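Local coordinates for periplasmic binding protein (Roseiflexus sp. RS-1, PDB 5GJ3), which binds heme in the periplasm, here two molecules at once, and probably hands it on to the membrane transporter of a bacterial heme-acquisition system, at residues G13-I18 and I105-Q110; F20-G25 and L112-R117; Q156-R161 and N176-A181. One frame throughout, in Å; residues are numbered along the deposited sequence.

Contact 1 (G13-I18 and I105-Q110); sequences GDITEI and IRFVAQ. With ZN (zinc ion), chain D.
Ile18 and Val108 make the closest approach between the two helices: CG2 of Ile18 lies 3.8 Å from Val108 CB and equally near its CG2 methyl. One turn back, Ile15 reaches the same valine, its CG2 standing 4.0 Å from Val108 CG2, so that this methyl sits against both isoleucines. CG1 of Ile18 lies anti to the carbonyl carbon (chi1 -76°), 4.2 Å from Ile105 CG1, which leaves CG2 anti to the backbone N and against Val108. Ile15 CD1 comes to the edge of the Phe107 ring, near its plane, at 4.4 Å from CE2. No hydrogen bond joins the segments; the axes of the two short segments approach to 10.1 Å at 62°, and the contact between them is apolar. Ile68 of strand 66-70 touches Ile15, Phe107 and Val108, which places the helix pair against the parallel sheet. Nearby, Asp14 binds a zinc ion through OD2 at 2.1 Å, a site completed by Asp70, Asp94 and a water; Lys104 also donates to OD2. The arrangement is that of neighbouring helices packed on the parallel sheet of an alpha/beta lobe, as in periplasmic binding proteins of this family, with the zinc site at the start of helix 13-21.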
loop_
_atom_site.group_PDB
_atom_site.type_symbol
_atom_site.label_atom_id
_atom_site.label_comp_id
_atom_site.label_asym_id
_atom_site.label_seq_id
_atom_site.Cartn_x
_atom_site.Cartn_y
_atom_site.Cartn_z
ATOM N N GLY A 13 -2.621 -5.350 -7.292
ATOM C CA GLY A 13 -3.540 -5.458 -6.150
ATOM C C GLY A 13 -4.397 -4.257 -5.820
ATOM O O GLY A 13 -5.563 -4.419 -5.485
ATOM N N ASP A 14 -3.843 -3.033 -5.913
ATOM C CA ASP A 14 -4.622 -1.826 -5.646
ATOM C C ASP A 14 -5.700 -1.465 -6.721
ATOM O O ASP A 14 -6.830 -0.998 -6.404
ATOM C CB ASP A 14 -3.683 -0.627 -5.371
ATOM C CG ASP A 14 -2.687 -0.335 -6.512
ATOM O OD1 ASP A 14 -2.388 -1.227 -7.354
ATOM O OD2 ASP A 14 -2.166 0.816 -6.558
ATOM N N ILE A 15 -5.378 -1.740 -7.991
ATOM C CA ILE A 15 -6.365 -1.640 -9.088
ATOM C C ILE A 15 -7.511 -2.649 -8.898
ATOM O O ILE A 15 -8.696 -2.294 -8.993
ATOM C CB ILE A 15 -5.654 -1.869 -10.425
ATOM C CG1 ILE A 15 -4.552 -0.802 -10.571
ATOM C CG2 ILE A 15 -6.677 -1.808 -11.559
ATOM C CD1 ILE A 15 -5.059 0.641 -10.556
ATOM N N THR A 16 -7.161 -3.885 -8.569
ATOM C CA THR A 16 -8.177 -4.913 -8.277
ATOM C C THR A 16 -9.132 -4.457 -7.157
ATOM O O THR A 16 -10.347 -4.497 -7.307
ATOM C CB THR A 16 -7.496 -6.220 -7.887
ATOM O OG1 THR A 16 -6.670 -6.676 -8.962
ATOM C CG2 THR A 16 -8.518 -7.320 -7.459
ATOM N N GLU A 17 -8.571 -3.961 -6.059
ATOM C CA GLU A 17 -9.359 -3.488 -4.925
ATOM C C GLU A 17 -10.309 -2.397 -5.376
ATOM O O GLU A 17 -11.466 -2.335 -4.950
ATOM C CB GLU A 17 -8.440 -2.957 -3.824
ATOM C CG GLU A 17 -9.183 -2.175 -2.756
ATOM C CD GLU A 17 -8.365 -1.965 -1.465
ATOM O OE1 GLU A 17 -7.246 -2.520 -1.291
ATOM O OE2 GLU A 17 -8.876 -1.261 -0.596
ATOM N N ILE A 18 -9.830 -1.534 -6.267
ATOM C CA ILE A 18 -10.624 -0.418 -6.711
ATOM C C ILE A 18 -11.786 -0.975 -7.625
ATOM O O ILE A 18 -12.883 -0.459 -7.571
ATOM C CB ILE A 18 -9.773 0.594 -7.531
ATOM C CG1 ILE A 18 -8.886 1.448 -6.599
ATOM C CG2 ILE A 18 -10.703 1.485 -8.363
ATOM C CD1 ILE A 18 -7.815 2.215 -7.368
ATOM N N ILE A 105 -8.796 5.827 -9.019
ATOM C CA ILE A 105 -10.251 5.567 -9.017
ATOM C C ILE A 105 -10.896 6.085 -10.298
ATOM O O ILE A 105 -11.644 5.334 -10.947
ATOM C CB ILE A 105 -10.953 6.125 -7.755
ATOM C CG1 ILE A 105 -10.572 5.276 -6.525
ATOM C CG2 ILE A 105 -12.482 6.154 -7.931
ATOM C CD1 ILE A 105 -10.771 6.047 -5.238
ATOM N N ARG A 106 -10.581 7.338 -10.681
ATOM C CA ARG A 106 -11.109 7.897 -11.950
ATOM C C ARG A 106 -10.666 7.122 -13.188
ATOM O O ARG A 106 -11.455 6.941 -14.151
ATOM C CB ARG A 106 -10.762 9.396 -12.091
ATOM C CG ARG A 106 -11.400 10.237 -10.979
ATOM C CD ARG A 106 -11.087 11.738 -11.117
ATOM N NE ARG A 106 -12.129 12.466 -10.410
ATOM C CZ ARG A 106 -11.958 13.194 -9.297
ATOM N NH1 ARG A 106 -10.749 13.369 -8.762
ATOM N NH2 ARG A 106 -13.009 13.803 -8.735
ATOM N N PHE A 107 -9.411 6.646 -13.167
ATOM C CA PHE A 107 -8.863 5.857 -14.276
ATOM C C PHE A 107 -9.654 4.540 -14.471
ATOM O O PHE A 107 -10.087 4.216 -15.595
ATOM C CB PHE A 107 -7.376 5.594 -14.038
ATOM C CG PHE A 107 -6.832 4.364 -14.734
ATOM C CD1 PHE A 107 -6.522 4.403 -16.101
ATOM C CD2 PHE A 107 -6.531 3.208 -13.995
ATOM C CE1 PHE A 107 -5.939 3.276 -16.750
ATOM C CE2 PHE A 107 -5.942 2.101 -14.603
ATOM C CZ PHE A 107 -5.634 2.118 -16.016
ATOM N N VAL A 108 -9.879 3.823 -13.387
ATOM C CA VAL A 108 -10.609 2.548 -13.470
ATOM C C VAL A 108 -12.063 2.831 -13.870
ATOM O O VAL A 108 -12.648 2.113 -14.742
ATOM C CB VAL A 108 -10.551 1.746 -12.160
ATOM C CG1 VAL A 108 -11.462 0.492 -12.242
ATOM C CG2 VAL A 108 -9.108 1.297 -11.840
ATOM N N ALA A 109 -12.656 3.853 -13.261
ATOM C CA ALA A 109 -14.068 4.158 -13.572
ATOM C C ALA A 109 -14.291 4.476 -15.053
ATOM O O ALA A 109 -15.320 4.033 -15.631
ATOM C CB ALA A 109 -14.632 5.287 -12.703
ATOM N N GLN A 110 -13.370 5.241 -15.648
ATOM C CA GLN A 110 -13.479 5.578 -17.071
ATOM C C GLN A 110 -13.347 4.329 -17.932
ATOM O O GLN A 110 -14.150 4.176 -18.828
ATOM C CB GLN A 110 -12.491 6.676 -17.564
ATOM C CG GLN A 110 -12.761 7.111 -19.033
ATOM C CD GLN A 110 -11.997 8.353 -19.530
ATOM O OE1 GLN A 110 -11.594 9.179 -18.737
ATOM N NE2 GLN A 110 -11.818 8.502 -20.881
HETATM ZN ZN ZN D . -0.378 0.679 -7.703
HETATM O O HOH W 1 0.705 -0.939 -7.808
#

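Contact 2 (F20-G25 and L112-R117); sequences FALGMG and LGIPQR
The contact lies between two Schellman motifs, one at Gly23 after helix 13-21, the other at Gly113 after helix 100-111, just before helix 115-136 starts. Met24 and Ile114 meet between these turns: Met24 CG lies 3.6 Å from Ile114 CD1, and the two side chains run antiparallel alongside one another. The same methyl reaches Leu22 CB at 3.9 Å, so Ile114 ends against both residues flanking Gly23. It gets there with CG1 between its own backbone N and carbonyl carbon (chi1 49°) and CD1 extended beyond. Leu112 approaches Met24 by one branch, CD1 lying 3.8 Å from Met24 CB and as near to CG. A bend at chi2 (-70°) sets SD of Met24 4.1 Å from Ile114 CD1. Farther along, Leu22 CD2 packs 3.9 Å from Arg117 O. The arginine chain, extended from CG to NE, passes Leu22 O, with CD and NH2 each 3.5 Å from that oxygen. Gly23 has a phi of 96°, where a beta carbon would collide with the carbonyl oxygen of Leu22 and crowd Arg117 NH2. Ile19 of helix 13-21 lies against both Met24 and Leu112, and Leu121 of helix 115-136 against Leu22, so each turn also packs on a helix of the other side. The chemistry is chiefly aliphatic, with the buried Leu22 on the inner side and the exposed Arg117 toward solvent; with no clear hydrogen bond across it, the fit of the two turns rests on methyl and methylene contacts and on the glycine-closed helix ends.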
loop_
_atom_site.group_PDB
_atom_site.type_symbol
_atom_site.label_atom_id
_atom_site.label_comp_id
_atom_site.label_asym_id
_atom_site.label_seq_id
_atom_site.Cartn_x
_atom_site.Cartn_y
_atom_site.Cartn_z
ATOM N N PHE A 20 -13.334 -3.823 -7.400
ATOM C CA PHE A 20 -14.320 -4.387 -6.450
ATOM C C PHE A 20 -15.047 -3.267 -5.686
ATOM O O PHE A 20 -16.250 -3.319 -5.546
ATOM C CB PHE A 20 -13.660 -5.412 -5.488
ATOM C CG PHE A 20 -13.514 -6.807 -6.089
ATOM C CD1 PHE A 20 -14.535 -7.748 -5.952
ATOM C CD2 PHE A 20 -12.358 -7.173 -6.756
ATOM C CE1 PHE A 20 -14.417 -9.002 -6.509
ATOM C CE2 PHE A 20 -12.221 -8.434 -7.306
ATOM C CZ PHE A 20 -13.264 -9.354 -7.195
ATOM N N ALA A 21 -14.348 -2.199 -5.292
ATOM C CA ALA A 21 -14.991 -1.078 -4.585
ATOM C C ALA A 21 -15.968 -0.313 -5.437
ATOM O O ALA A 21 -16.926 0.345 -4.916
ATOM C CB ALA A 21 -13.938 -0.128 -4.003
ATOM N N LEU A 22 -15.766 -0.361 -6.757
ATOM C CA LEU A 22 -16.693 0.319 -7.663
ATOM C C LEU A 22 -17.932 -0.547 -7.979
ATOM O O LEU A 22 -18.855 -0.106 -8.684
ATOM C CB LEU A 22 -15.969 0.721 -8.984
ATOM C CG LEU A 22 -14.995 1.889 -8.921
ATOM C CD1 LEU A 22 -14.068 1.962 -10.155
ATOM C CD2 LEU A 22 -15.723 3.226 -8.715
ATOM N N GLY A 23 -17.941 -1.783 -7.513
ATOM C CA GLY A 23 -19.066 -2.660 -7.771
ATOM C C GLY A 23 -18.936 -3.618 -8.958
ATOM O O GLY A 23 -19.931 -4.266 -9.318
ATOM N N MET A 24 -17.726 -3.772 -9.528
ATOM C CA MET A 24 -17.547 -4.448 -10.826
ATOM C C MET A 24 -16.724 -5.707 -10.670
ATOM O O MET A 24 -16.173 -6.263 -11.648
ATOM C CB MET A 24 -16.859 -3.512 -11.807
ATOM C CG MET A 24 -17.605 -2.206 -12.030
ATOM S SD MET A 24 -19.133 -2.448 -12.958
ATOM C CE MET A 24 -18.542 -2.830 -14.611
ATOM N N GLY A 25 -16.619 -6.158 -9.418
ATOM C CA GLY A 25 -15.806 -7.308 -9.124
ATOM C C GLY A 25 -16.272 -8.557 -9.848
ATOM O O GLY A 25 -15.445 -9.408 -10.222
ATOM N N LEU A 112 -14.111 1.356 -17.246
ATOM C CA LEU A 112 -15.269 0.501 -17.032
ATOM C C LEU A 112 -16.559 1.180 -17.430
ATOM O O LEU A 112 -17.621 0.547 -17.305
ATOM C CB LEU A 112 -15.339 0.011 -15.548
ATOM C CG LEU A 112 -14.177 -0.889 -15.115
ATOM C CD1 LEU A 112 -14.273 -1.539 -13.731
ATOM C CD2 LEU A 112 -13.901 -1.955 -16.156
ATOM N N GLY A 113 -16.487 2.466 -17.838
ATOM C CA GLY A 113 -17.654 3.197 -18.359
ATOM C C GLY A 113 -18.660 3.573 -17.250
ATOM O O GLY A 113 -19.902 3.574 -17.482
ATOM N N ILE A 114 -18.132 3.885 -16.051
ATOM C CA ILE A 114 -18.956 4.246 -14.897
ATOM C C ILE A 114 -18.390 5.503 -14.235
ATOM O O ILE A 114 -18.110 5.494 -13.035
ATOM C CB ILE A 114 -19.078 3.075 -13.868
ATOM C CG1 ILE A 114 -17.699 2.464 -13.511
ATOM C CG2 ILE A 114 -19.940 1.927 -14.417
ATOM C CD1 ILE A 114 -17.703 1.396 -12.422
ATOM N N PRO A 115 -18.199 6.600 -15.002
ATOM C CA PRO A 115 -17.515 7.777 -14.384
ATOM C C PRO A 115 -18.234 8.377 -13.158
ATOM O O PRO A 115 -17.583 9.022 -12.270
ATOM C CB PRO A 115 -17.504 8.810 -15.532
ATOM C CG PRO A 115 -18.736 8.418 -16.352
ATOM C CD PRO A 115 -18.648 6.922 -16.380
ATOM N N GLN A 116 -19.552 8.192 -13.108
ATOM C CA GLN A 116 -20.372 8.708 -11.978
ATOM C C GLN A 116 -20.129 7.916 -10.706
ATOM O O GLN A 116 -19.978 8.496 -9.657
ATOM C CB GLN A 116 -21.879 8.704 -12.296
ATOM C CG GLN A 116 -22.557 10.022 -11.977
ATOM C CD GLN A 116 -21.860 11.208 -12.644
ATOM O OE1 GLN A 116 -21.524 11.160 -13.833
ATOM N NE2 GLN A 116 -21.626 12.280 -11.873
ATOM N N ARG A 117 -20.166 6.595 -10.782
ATOM C CA ARG A 117 -19.753 5.775 -9.660
ATOM C C ARG A 117 -18.325 6.174 -9.217
ATOM O O ARG A 117 -18.049 6.239 -8.020
ATOM C CB ARG A 117 -19.786 4.299 -10.013
ATOM C CG ARG A 117 -21.167 3.679 -10.113
ATOM C CD ARG A 117 -21.057 2.160 -10.177
ATOM N NE ARG A 117 -22.379 1.560 -10.158
ATOM C CZ ARG A 117 -22.899 0.857 -9.151
ATOM N NH1 ARG A 117 -24.138 0.410 -9.276
ATOM N NH2 ARG A 117 -22.201 0.583 -8.044
#

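Contact 3 (Q156-R161 and N176-A181); sequences QQVAGR and NAAADA. With ZN (zinc ion), chain E.
Asn176 turns its carboxamide toward the end of strand 155-159, its CG anti to the backbone N (chi1 -177°), and uses the two ends of the group differently. ND2 donates to Ala159 O at 3.1 Å, with an N-H...O angle of 157° and the acceptor close to the amide plane. OD1 accepts from Ala178 N at 3.0 Å, the donor standing above the carbonyl plane, which closes an Asx turn. A water donates to both Ala159 O and Asn176 OD1, bridging two acceptors that cannot bond each other. ND2 also has Asp166 of helix 164-171 as a partner, so the amide is held from several directions. An alanine here would probably leave Ala159 O and Ala178 N without their amide partners and let the turn loosen from the strand end. Next to the amide, Ala178 points its CB at the strand, 3.2 Å from Ala159 O and in a tight 3.4 Å contact with Val158 CG1. Farther out, the Arg161 guanidinium approaches Ala179 obliquely, NH2 lying 4.0 Å from its CB. Asp180, in the following 3-10 turn, binds a zinc ion through both carboxylate oxygens, with His144 as a further ligand. The whole is an Asx turn hydrogen-bonded to the end of strand 155-159 in the mixed sheet, leading from strand 175-176 into the zinc-binding 3-10 turn.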
loop_
_atom_site.group_PDB
_atom_site.type_symbol
_atom_site.label_atom_id
_atom_site.label_comp_id
_atom_site.label_asym_id
_atom_site.label_seq_id
_atom_site.Cartn_x
_atom_site.Cartn_y
_atom_site.Cartn_z
ATOM N N GLN A 156 16.256 -6.526 6.554
ATOM C CA GLN A 156 15.784 -5.422 7.401
ATOM C C GLN A 156 16.105 -4.109 6.722
ATOM O O GLN A 156 17.274 -3.707 6.619
ATOM C CB GLN A 156 16.414 -5.501 8.800
ATOM C CG GLN A 156 15.917 -6.719 9.566
ATOM C CD GLN A 156 16.935 -7.330 10.479
ATOM O OE1 GLN A 156 16.953 -8.546 10.659
ATOM N NE2 GLN A 156 17.744 -6.503 11.114
ATOM N N GLN A 157 15.053 -3.465 6.227
ATOM C CA GLN A 157 15.172 -2.260 5.428
ATOM C C GLN A 157 14.264 -1.172 6.010
ATOM O O GLN A 157 13.223 -1.458 6.595
ATOM C CB GLN A 157 14.784 -2.517 3.966
ATOM C CG GLN A 157 15.597 -3.613 3.273
ATOM C CD GLN A 157 16.890 -3.101 2.662
ATOM O OE1 GLN A 157 17.969 -3.623 2.946
ATOM N NE2 GLN A 157 16.792 -2.074 1.833
ATOM N N VAL A 158 14.690 0.068 5.841
ATOM C CA VAL A 158 14.017 1.217 6.408
ATOM C C VAL A 158 13.564 2.018 5.197
ATOM O O VAL A 158 14.299 2.082 4.203
ATOM C CB VAL A 158 15.034 2.048 7.247
ATOM C CG1 VAL A 158 14.516 3.445 7.508
ATOM C CG2 VAL A 158 15.360 1.350 8.551
ATOM N N ALA A 159 12.389 2.636 5.275
ATOM C CA ALA A 159 11.885 3.500 4.181
ATOM C C ALA A 159 12.040 4.995 4.491
ATOM O O ALA A 159 11.561 5.498 5.536
ATOM C CB ALA A 159 10.416 3.171 3.892
ATOM N N GLY A 160 12.676 5.718 3.586
ATOM C CA GLY A 160 12.834 7.149 3.733
ATOM C C GLY A 160 11.899 7.876 2.772
ATOM O O GLY A 160 10.767 7.408 2.507
ATOM N N ARG A 161 12.369 9.012 2.262
ATOM C CA ARG A 161 11.553 9.881 1.404
ATOM C C ARG A 161 11.337 9.291 0.009
ATOM O O ARG A 161 12.011 8.300 -0.371
ATOM C CB ARG A 161 12.098 11.322 1.365
ATOM C CG ARG A 161 12.005 11.970 2.737
ATOM C CD ARG A 161 11.946 13.494 2.743
ATOM N NE ARG A 161 12.330 14.027 4.062
ATOM C CZ ARG A 161 12.570 15.316 4.334
ATOM N NH1 ARG A 161 12.454 16.248 3.391
ATOM N NH2 ARG A 161 12.926 15.678 5.563
ATOM N N ASN A 176 8.855 11.013 9.897
ATOM C CA ASN A 176 9.559 9.844 9.388
ATOM C C ASN A 176 11.018 9.962 9.862
ATOM O O ASN A 176 11.771 10.791 9.337
ATOM C CB ASN A 176 9.454 9.689 7.850
ATOM C CG ASN A 176 10.138 8.392 7.337
ATOM O OD1 ASN A 176 10.765 7.648 8.126
ATOM N ND2 ASN A 176 9.917 8.048 6.036
ATOM N N ALA A 177 11.362 9.175 10.879
ATOM C CA ALA A 177 12.716 9.146 11.481
ATOM C C ALA A 177 13.828 8.648 10.532
ATOM O O ALA A 177 15.018 8.835 10.819
ATOM C CB ALA A 177 12.720 8.321 12.775
ATOM N N ALA A 178 13.480 8.042 9.396
ATOM C CA ALA A 178 14.516 7.605 8.442
ATOM C C ALA A 178 15.289 8.806 7.855
ATOM O O ALA A 178 16.431 8.635 7.467
ATOM C CB ALA A 178 13.917 6.795 7.308
ATOM N N ALA A 179 14.677 9.995 7.769
ATOM C CA ALA A 179 15.385 11.247 7.363
ATOM C C ALA A 179 16.638 11.587 8.238
ATOM O O ALA A 179 17.697 11.961 7.707
ATOM C CB ALA A 179 14.398 12.431 7.295
ATOM N N ASP A 180 16.522 11.396 9.564
ATOM C CA ASP A 180 17.633 11.550 10.529
ATOM C C ASP A 180 18.844 10.662 10.215
ATOM O O ASP A 180 19.959 10.941 10.668
ATOM C CB ASP A 180 17.164 11.225 11.955
ATOM C CG ASP A 180 16.185 12.260 12.497
ATOM O OD1 ASP A 180 16.355 13.459 12.244
ATOM O OD2 ASP A 180 15.225 11.890 13.169
ATOM N N ALA A 181 18.629 9.571 9.483
ATOM C CA ALA A 181 19.773 8.747 9.048
ATOM C C ALA A 181 20.148 9.051 7.587
ATOM O O ALA A 181 21.034 8.412 7.034
ATOM C CB ALA A 181 19.496 7.258 9.266
HETATM ZN ZN ZN E . 14.191 13.673 13.450
HETATM O O HOH W 2 10.877 4.966 8.219
#

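In the fold
Contacts 1 and 2 are neighbours, their centres 8 Å apart, and both use helix 13-21: contact 1 is its buried side against helix 100-111, contact 2 the surface turns where these two helices end and helix 115-136 begins. They touch through Val108 CG1 and Leu22 CD1, 3.6 Å apart, and a probable hydrogen bond runs from Ile114 N to Ala109 O. Contact 3, partly buried, lies across the chain's centre in the mixed sheet, its centre 29 Å from that of contact 1. Neither of the first two has a clear hydrogen bond between its segments; contact 3 adds an amide hydrogen bond and a bridging water to its apolar packing. Contacts 1 and 3 each include a zinc-binding aspartate.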